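Local structure of agrobacterium tumefaciens DPS (Agrobacterium tumefaciens, 1O9R) at the interface of chains A and B and the interface of chains A and C. The protein protects DNA from oxidative damage without binding it, by oxidising intracellular ferrous iron with hydrogen peroxide and storing it as a ferric mineral inside a hollow dodecamer. Coordinates in Å, arbitrary orientation; residue numbers count along the deposited sequence, not the author numbering. Chains: chain A/B/C, Agrobacterium tumefaciens DPS.

Contact 1: the interface of chains A and B. Residues chain A 43-46, 48, 102-103; chain B 156-157, 159-162.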
ATOM      1  N   LEU A  43     -21.186  25.036  -4.701  1.00 14.67           N
ATOM      2  CA  LEU A  43     -20.527  26.007  -3.850  1.00 16.19           C
ATOM      3  C   LEU A  43     -19.766  27.011  -4.666  1.00 16.35           C
ATOM      4  O   LEU A  43     -19.046  26.629  -5.604  1.00 16.41           O
ATOM      5  CB  LEU A  43     -19.353  25.333  -3.024  1.00 18.43           C
ATOM      6  CG  LEU A  43     -19.781  24.216  -2.106  1.00 19.14           C
ATOM      7  CD1 LEU A  43     -18.535  23.622  -1.395  1.00 18.79           C
ATOM      8  CD2 LEU A  43     -20.785  24.630  -1.032  1.00 21.04           C
ATOM      9  N   LYS A  44     -19.883  28.292  -4.279  1.00 15.05           N
ATOM     10  CA  LYS A  44     -19.074  29.308  -4.967  1.00 17.22           C
ATOM     11  C   LYS A  44     -18.541  30.277  -3.930  1.00 16.29           C
ATOM     12  O   LYS A  44     -19.354  30.714  -3.109  1.00 17.31           O
ATOM     13  CB  LYS A  44     -19.950  30.182  -5.871  1.00 18.77           C
ATOM     14  CG  LYS A  44     -20.938  29.575  -6.843  1.00 20.68           C
ATOM     15  CD  LYS A  44     -20.118  28.896  -7.961  1.00 19.07           C
ATOM     16  CE  LYS A  44     -21.121  28.260  -8.969  1.00 18.88           C
ATOM     17  NZ  LYS A  44     -20.265  27.422  -9.908  1.00 21.35           N
ATOM     18  N   GLY A  45     -17.278  30.633  -3.962  1.00 16.37           N
ATOM     19  CA  GLY A  45     -16.738  31.663  -3.040  1.00 17.20           C
ATOM     20  C   GLY A  45     -15.347  31.278  -2.628  1.00 18.79           C
ATOM     21  O   GLY A  45     -14.810  30.206  -2.942  1.00 14.94           O
ATOM     22  N   PRO A  46     -14.679  32.084  -1.803  1.00 17.68           N
ATOM     23  CA  PRO A  46     -13.283  31.953  -1.435  1.00 17.98           C
ATOM     24  C   PRO A  46     -12.857  30.692  -0.695  1.00 18.02           C
ATOM     25  O   PRO A  46     -11.693  30.299  -0.794  1.00 18.26           O
ATOM     26  CB  PRO A  46     -13.005  33.227  -0.649  1.00 20.49           C
ATOM     27  CG  PRO A  46     -14.004  34.212  -1.125  1.00 22.66           C
ATOM     28  CD  PRO A  46     -15.262  33.440  -1.446  1.00 21.88           C
ATOM     29  N   PHE A  48     -14.015  27.755  -1.450  1.00 15.66           N
ATOM     30  CA  PHE A  48     -14.451  26.620  -2.235  1.00 14.20           C
ATOM     31  C   PHE A  48     -13.706  25.308  -1.988  1.00 14.52           C
ATOM     32  O   PHE A  48     -14.393  24.324  -1.709  1.00 14.53           O
ATOM     33  CB  PHE A  48     -14.316  26.983  -3.755  1.00 14.59           C
ATOM     34  CG  PHE A  48     -14.651  25.792  -4.633  1.00 14.24           C
ATOM     35  CD1 PHE A  48     -15.993  25.522  -4.891  1.00 13.71           C
ATOM     36  CD2 PHE A  48     -13.690  24.993  -5.199  1.00 12.99           C
ATOM     37  CE1 PHE A  48     -16.356  24.414  -5.668  1.00 13.27           C
ATOM     38  CE2 PHE A  48     -13.987  23.902  -5.964  1.00 13.09           C
ATOM     39  CZ  PHE A  48     -15.338  23.621  -6.190  1.00 12.93           C
ATOM     40  N   LYS A 102     -23.525  31.043  -2.685  1.00 16.25           N
ATOM     41  CA  LYS A 102     -22.573  31.471  -1.686  1.00 16.37           C
ATOM     42  C   LYS A 102     -22.311  30.333  -0.677  1.00 16.08           C
ATOM     43  O   LYS A 102     -23.277  29.804  -0.135  1.00 16.52           O
ATOM     44  CB  LYS A 102     -23.105  32.687  -0.889  1.00 21.18           C
ATOM     45  CG  LYS A 102     -23.116  33.871  -1.888  1.00 23.80           C
ATOM     46  CD  LYS A 102     -23.079  35.206  -1.178  1.00 31.04           C
ATOM     47  CE  LYS A 102     -24.430  35.701  -0.719  1.00 35.68           C
ATOM     48  NZ  LYS A 102     -24.224  37.115  -0.219  1.00 36.84           N
ATOM     49  N   ILE A 103     -21.034  30.223  -0.307  1.00 16.53           N
ATOM     50  CA  ILE A 103     -20.728  29.108   0.646  1.00 14.80           C
ATOM     51  C   ILE A 103     -21.433  29.306   1.994  1.00 14.09           C
ATOM     52  O   ILE A 103     -21.848  28.315   2.553  1.00 15.78           O
ATOM     53  CB  ILE A 103     -19.234  28.942   0.768  1.00 16.44           C
ATOM     54  CG1 ILE A 103     -18.838  28.354  -0.622  1.00 18.12           C
ATOM     55  CG2 ILE A 103     -18.840  28.000   1.903  1.00 16.20           C
ATOM     56  CD1 ILE A 103     -17.359  28.386  -0.851  1.00 18.81           C
TER
ATOM     57  N   ALA B 156     -14.735  28.962  -9.499  1.00 15.67           N
ATOM     58  CA  ALA B 156     -15.661  28.858  -8.353  1.00 15.00           C
ATOM     59  C   ALA B 156     -15.169  29.743  -7.222  1.00 17.65           C
ATOM     60  O   ALA B 156     -16.056  30.107  -6.399  1.00 19.06           O
ATOM     61  CB  ALA B 156     -15.819  27.405  -7.970  1.00 16.35           C
ATOM     62  N   HIS B 157     -13.905  29.983  -6.985  1.00 15.20           N
ATOM     63  CA  HIS B 157     -13.442  30.797  -5.880  1.00 17.61           C
ATOM     64  C   HIS B 157     -13.843  32.259  -6.059  1.00 20.45           C
ATOM     65  O   HIS B 157     -13.824  32.987  -5.029  1.00 21.47           O
ATOM     66  CB  HIS B 157     -11.911  30.730  -5.773  1.00 18.93           C
ATOM     67  CG  HIS B 157     -11.381  29.468  -5.192  1.00 18.91           C
ATOM     68  ND1 HIS B 157     -11.102  28.306  -5.883  1.00 16.22           N
ATOM     69  CD2 HIS B 157     -11.005  29.145  -3.937  1.00 18.41           C
ATOM     70  CE1 HIS B 157     -10.642  27.358  -5.092  1.00 18.75           C
ATOM     71  NE2 HIS B 157     -10.575  27.837  -3.844  1.00 19.74           N
ATOM     72  N   GLN B 159     -16.531  33.421  -8.231  1.00 24.66           N
ATOM     73  CA  GLN B 159     -17.856  33.606  -8.776  1.00 25.27           C
ATOM     74  C   GLN B 159     -18.838  34.169  -7.759  1.00 28.25           C
ATOM     75  O   GLN B 159     -19.920  34.635  -8.178  1.00 31.33           O
ATOM     76  CB  GLN B 159     -18.457  32.385  -9.462  1.00 22.81           C
ATOM     77  CG  GLN B 159     -17.833  31.953 -10.789  1.00 21.97           C
ATOM     78  CD  GLN B 159     -18.078  30.556 -11.237  1.00 24.12           C
ATOM     79  OE1 GLN B 159     -18.314  29.605 -10.496  1.00 24.06           O
ATOM     80  NE2 GLN B 159     -18.074  30.237 -12.548  1.00 24.46           N
ATOM     81  N   GLU B 160     -18.531  34.090  -6.481  1.00 26.36           N
ATOM     82  CA  GLU B 160     -19.419  34.705  -5.478  1.00 29.54           C
ATOM     83  C   GLU B 160     -18.457  35.247  -4.430  1.00 30.29           C
ATOM     84  O   GLU B 160     -17.298  34.834  -4.344  1.00 29.17           O
ATOM     85  CB  GLU B 160     -20.449  33.783  -4.833  1.00 29.53           C
ATOM     86  CG  GLU B 160     -21.587  33.238  -5.641  1.00 33.59           C
ATOM     87  CD  GLU B 160     -22.729  34.171  -5.966  1.00 35.71           C
ATOM     88  OE1 GLU B 160     -23.466  33.899  -6.937  1.00 37.27           O
ATOM     89  OE2 GLU B 160     -22.875  35.185  -5.259  1.00 36.92           O
ATOM     90  N   LYS B 161     -18.901  36.260  -3.680  1.00 31.07           N
ATOM     91  CA  LYS B 161     -18.116  36.859  -2.620  1.00 32.57           C
ATOM     92  C   LYS B 161     -18.130  36.062  -1.326  1.00 33.02           C
ATOM     93  O   LYS B 161     -17.205  36.233  -0.496  1.00 34.40           O
ATOM     94  CB  LYS B 161     -18.627  38.285  -2.317  1.00 34.74           C
ATOM     95  CG  LYS B 161     -18.735  39.174  -3.535  1.00 36.82           C
ATOM     96  CD  LYS B 161     -18.871  40.648  -3.191  1.00 39.62           C
ATOM     97  CE  LYS B 161     -17.529  41.254  -2.814  1.00 40.53           C
ATOM     98  NZ  LYS B 161     -17.698  42.698  -2.427  1.00 41.75           N
ATOM     99  N   SER B 162     -19.100  35.166  -1.095  1.00 31.31           N
ATOM    100  CA  SER B 162     -18.805  34.499   0.238  1.00 33.48           C
ATOM    101  C   SER B 162     -19.423  33.124   0.271  1.00 31.58           C
ATOM    102  O   SER B 162     -19.228  32.533  -0.847  1.00 24.44           O
ATOM    103  CB  SER B 162     -19.014  35.449   1.389  1.00 34.17           C
ATOM    104  OG  SER B 162     -19.996  35.182   2.330  1.00 33.86           O
ATOM    105  OXT SER B 162     -19.809  32.707   1.393  1.00 29.87           O
TER
HETATM  106  O   HOH W   1     -10.019  28.074  -1.060  1.00 22.50           O
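The C-terminal tail of chain B, leaving helix 134-156, packs against the loop before helix 48-75 and the start of helix 103-130 of chain A. A:Phe48 CG is anti to the backbone N (chi1 175°), which turns one ring face to B:Ala156 and brings CB and the CD2 rim to B:His157. B:Ala156 CB sits over that face, displaced toward the rim, 3.6 Å from A:Phe48 CD1. A:Phe48 CB lies over the middle of the imidazole, 3.8 Å from B:His157 NE2. The two ring planes are 70° apart, edge to face. At the in-plane edge of the imidazole, B:His157 NE2 meets water 1 at 2.8 Å. The same water reaches the carbonyl A:Pro46 O, also at 2.8 Å, and helps fix the ring's rotation.

Backbone bonds join the two chains. A:Gly45 N donates to B:Ala156 O at 2.8 Å, within the carbonyl plane and close to the C=O axis. A:Ile103 N donates to B:Ser162 O of the C-terminal carboxylate at 3.0 Å. This carboxylate caps the start of helix 103-130, whose dipole may stabilise its charge. The N-H stays in the carboxylate plane but comes from the side, at 96° to the C-O bond; the bond is fairly straight at the hydrogen. The same oxygen, B:Ser162 O, lies 2.9 Å from A:Lys44 O, a clash of two acceptors unless the carboxylate carries a proton. The A:Pro46 ring edge, CG and CD, packs on the backbone of B:Lys161 and B:Ser162.

A:Lys44 bends at chi2 and crosses B:Glu160 obliquely, its CB against CG of the glutamate. Its ammonium A:Lys44 NZ reaches the amide oxygen B:Gln159 OE1 at 3.0 Å, from above the carbonyl plane. A:Lys102 crosses B:Glu160 at about a right angle, its CG against the glutamate OE2 and CB; the opposite charges could attract at longer range.

The patch docks the tail of one subunit onto its neighbour and so helps close the dodecameric shell.

Contact 2: the interface of chains A and C. Residues chain A 134-135, 138-139, 142; chain C 125, 138, 141, 145.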
ATOM      1  N   PRO A 134     -29.256  -3.222  22.439  1.00 15.15           N
ATOM      2  CA  PRO A 134     -28.008  -2.474  22.504  1.00 16.28           C
ATOM      3  C   PRO A 134     -27.186  -2.658  21.238  1.00 15.17           C
ATOM      4  O   PRO A 134     -26.364  -1.745  20.989  1.00 15.36           O
ATOM      5  CB  PRO A 134     -27.279  -3.000  23.741  1.00 19.21           C
ATOM      6  CG  PRO A 134     -28.070  -4.117  24.248  1.00 20.31           C
ATOM      7  CD  PRO A 134     -29.351  -4.258  23.503  1.00 16.33           C
ATOM      8  N   THR A 135     -27.315  -3.712  20.464  1.00 14.28           N
ATOM      9  CA  THR A 135     -26.561  -3.861  19.221  1.00 14.05           C
ATOM     10  C   THR A 135     -26.957  -2.783  18.230  1.00 14.18           C
ATOM     11  O   THR A 135     -26.147  -2.054  17.633  1.00 14.38           O
ATOM     12  CB  THR A 135     -26.704  -5.254  18.655  1.00 14.69           C
ATOM     13  OG1 THR A 135     -26.120  -6.112  19.677  1.00 16.21           O
ATOM     14  CG2 THR A 135     -25.986  -5.443  17.334  1.00 16.31           C
ATOM     15  N   ASP A 138     -25.794   0.591  19.387  1.00 13.86           N
ATOM     16  CA  ASP A 138     -24.388   0.874  19.078  1.00 16.37           C
ATOM     17  C   ASP A 138     -24.218   1.335  17.642  1.00 14.53           C
ATOM     18  O   ASP A 138     -23.368   2.218  17.404  1.00 14.35           O
ATOM     19  CB  ASP A 138     -23.649  -0.460  19.293  1.00 14.79           C
ATOM     20  CG  ASP A 138     -22.130  -0.263  19.143  1.00 15.63           C
ATOM     21  OD1 ASP A 138     -21.556  -0.769  18.155  1.00 15.14           O
ATOM     22  OD2 ASP A 138     -21.561   0.410  20.007  1.00 15.20           O
ATOM     23  N   ILE A 139     -25.011   0.824  16.722  1.00 13.39           N
ATOM     24  CA  ILE A 139     -24.956   1.278  15.312  1.00 13.30           C
ATOM     25  C   ILE A 139     -25.303   2.758  15.295  1.00 13.42           C
ATOM     26  O   ILE A 139     -24.659   3.579  14.591  1.00 14.15           O
ATOM     27  CB  ILE A 139     -25.917   0.446  14.449  1.00 12.68           C
ATOM     28  CG1 ILE A 139     -25.283  -0.932  14.215  1.00 13.91           C
ATOM     29  CG2 ILE A 139     -26.215   1.152  13.107  1.00 12.78           C
ATOM     30  CD1 ILE A 139     -26.289  -1.955  13.666  1.00 16.51           C
ATOM     31  N   ALA A 142     -22.417   4.904  16.899  1.00 13.22           N
ATOM     32  CA  ALA A 142     -21.276   5.178  15.967  1.00 13.96           C
ATOM     33  C   ALA A 142     -21.682   6.260  14.984  1.00 14.39           C
ATOM     34  O   ALA A 142     -20.856   7.137  14.670  1.00 14.59           O
ATOM     35  CB  ALA A 142     -20.907   3.872  15.251  1.00 15.42           C
TER
ATOM     36  N   ILE C 125     -23.858  -9.234  26.356  1.00 13.27           N
ATOM     37  CA  ILE C 125     -23.847  -7.787  26.462  1.00 13.86           C
ATOM     38  C   ILE C 125     -24.610  -7.350  27.722  1.00 15.39           C
ATOM     39  O   ILE C 125     -24.117  -6.551  28.517  1.00 15.52           O
ATOM     40  CB  ILE C 125     -24.549  -7.133  25.265  1.00 13.80           C
ATOM     41  CG1 ILE C 125     -23.805  -7.502  23.932  1.00 15.47           C
ATOM     42  CG2 ILE C 125     -24.564  -5.590  25.385  1.00 15.77           C
ATOM     43  CD1 ILE C 125     -24.644  -7.091  22.702  1.00 16.34           C
ATOM     44  N   ASP C 138     -19.039  -3.602  25.764  1.00 13.47           N
ATOM     45  CA  ASP C 138     -18.756  -3.106  24.388  1.00 13.11           C
ATOM     46  C   ASP C 138     -17.986  -4.107  23.551  1.00 14.39           C
ATOM     47  O   ASP C 138     -18.214  -4.212  22.330  1.00 14.01           O
ATOM     48  CB  ASP C 138     -17.897  -1.842  24.565  1.00 14.03           C
ATOM     49  CG  ASP C 138     -17.642  -1.131  23.233  1.00 14.47           C
ATOM     50  OD1 ASP C 138     -16.433  -1.181  22.806  1.00 15.60           O
ATOM     51  OD2 ASP C 138     -18.587  -0.512  22.747  1.00 15.51           O
ATOM     52  N   THR C 141     -20.618  -6.204  22.324  1.00 14.16           N
ATOM     53  CA  THR C 141     -21.440  -5.496  21.330  1.00 13.10           C
ATOM     54  C   THR C 141     -20.801  -5.482  19.954  1.00 13.14           C
ATOM     55  O   THR C 141     -21.505  -5.736  18.970  1.00 13.64           O
ATOM     56  CB  THR C 141     -21.711  -4.087  21.874  1.00 15.65           C
ATOM     57  OG1 THR C 141     -22.471  -4.181  23.099  1.00 15.40           O
ATOM     58  CG2 THR C 141     -22.591  -3.333  20.867  1.00 16.89           C
ATOM     59  N   ARG C 145     -22.399  -7.291  16.631  1.00 14.23           N
ATOM     60  CA  ARG C 145     -22.671  -6.718  15.287  1.00 13.60           C
ATOM     61  C   ARG C 145     -22.140  -7.631  14.196  1.00 13.77           C
ATOM     62  O   ARG C 145     -22.907  -7.822  13.210  1.00 14.02           O
ATOM     63  CB  ARG C 145     -21.992  -5.356  15.234  1.00 15.05           C
ATOM     64  CG  ARG C 145     -22.884  -4.339  15.941  1.00 17.18           C
ATOM     65  CD  ARG C 145     -22.427  -2.938  15.882  1.00 17.51           C
ATOM     66  NE  ARG C 145     -22.199  -2.498  14.487  1.00 15.68           N
ATOM     67  CZ  ARG C 145     -21.624  -1.323  14.281  1.00 15.36           C
ATOM     68  NH1 ARG C 145     -21.233  -0.490  15.224  1.00 14.39           N
ATOM     69  NH2 ARG C 145     -21.397  -1.044  12.975  1.00 14.78           N
TER
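C:Arg145 and A:Asp138 meet at the centre of this helix-to-helix patch. The guanidinium C:Arg145 NH1 gives a hydrogen bond and salt bridge to the carboxylate A:Asp138 OD1 at 3.0 Å. The bond is nearly straight, at 167° about the hydrogen. The acceptor lies in the guanidinium plane, at its edge, but the arginine comes to the carboxylate from above its plane. The two flat groups are turned 57° from each other, and the bridge is end-on, from NH1 to OD1.

A:Ile139 covers one guanidinium face near the rim, with its CG1 3.5 Å from C:Arg145 NE. C:Arg145 bends at chi3 (54°), which swings the guanidinium toward both residues. Its aliphatic stem is held further back. A:Thr135 CG2 touches C:Arg145 CG at 3.6 Å, the two side chains sliding past each other in opposite directions.

The aspartate is packed from its other side by C:Thr141. The methyl C:Thr141 CG2 presses on A:Asp138 CB at 3.4 Å and on the carboxylate carbon behind it. A:Asp138 CG is anti to the backbone N, which sends the carboxylate toward chain C. Its second oxygen, A:Asp138 OD2, lies 4.1 Å from C:Asp138 OD2. The like charges probably repel, and the arginine may offset this.

At the margin, C:Ile125 of helix 103-130 reaches the start of helix 134-156 of chain A. Its CG2 meets A:Pro134 CG at 4.0 Å, and its CD1 meets the hydroxyl of A:Thr135.

The patch helps hold two neighbouring subunits together. If this contact repeats about a three-fold axis, the Asp138 residues would line an acidic pore, as in ferritin-like proteins, that could draw iron inward.

Contacts 1 and 2 are about 42 Å apart, measured between the centres of their C-alpha atoms, and lie toward opposite ends of the chain A helix bundle. Both use helices 103-130 and 134-156. Contact 1 takes the start of the first from chain A and the end of the second, with its tail, from chain B. Contact 2 takes the late part of the first from chain C and the first half of the second from both chains. Both probably lie beside three-fold axes, whereas the ferroxidase centres lie at two-fold interfaces. Each subunit thus joins different neighbours at each end, which builds the hollow iron store.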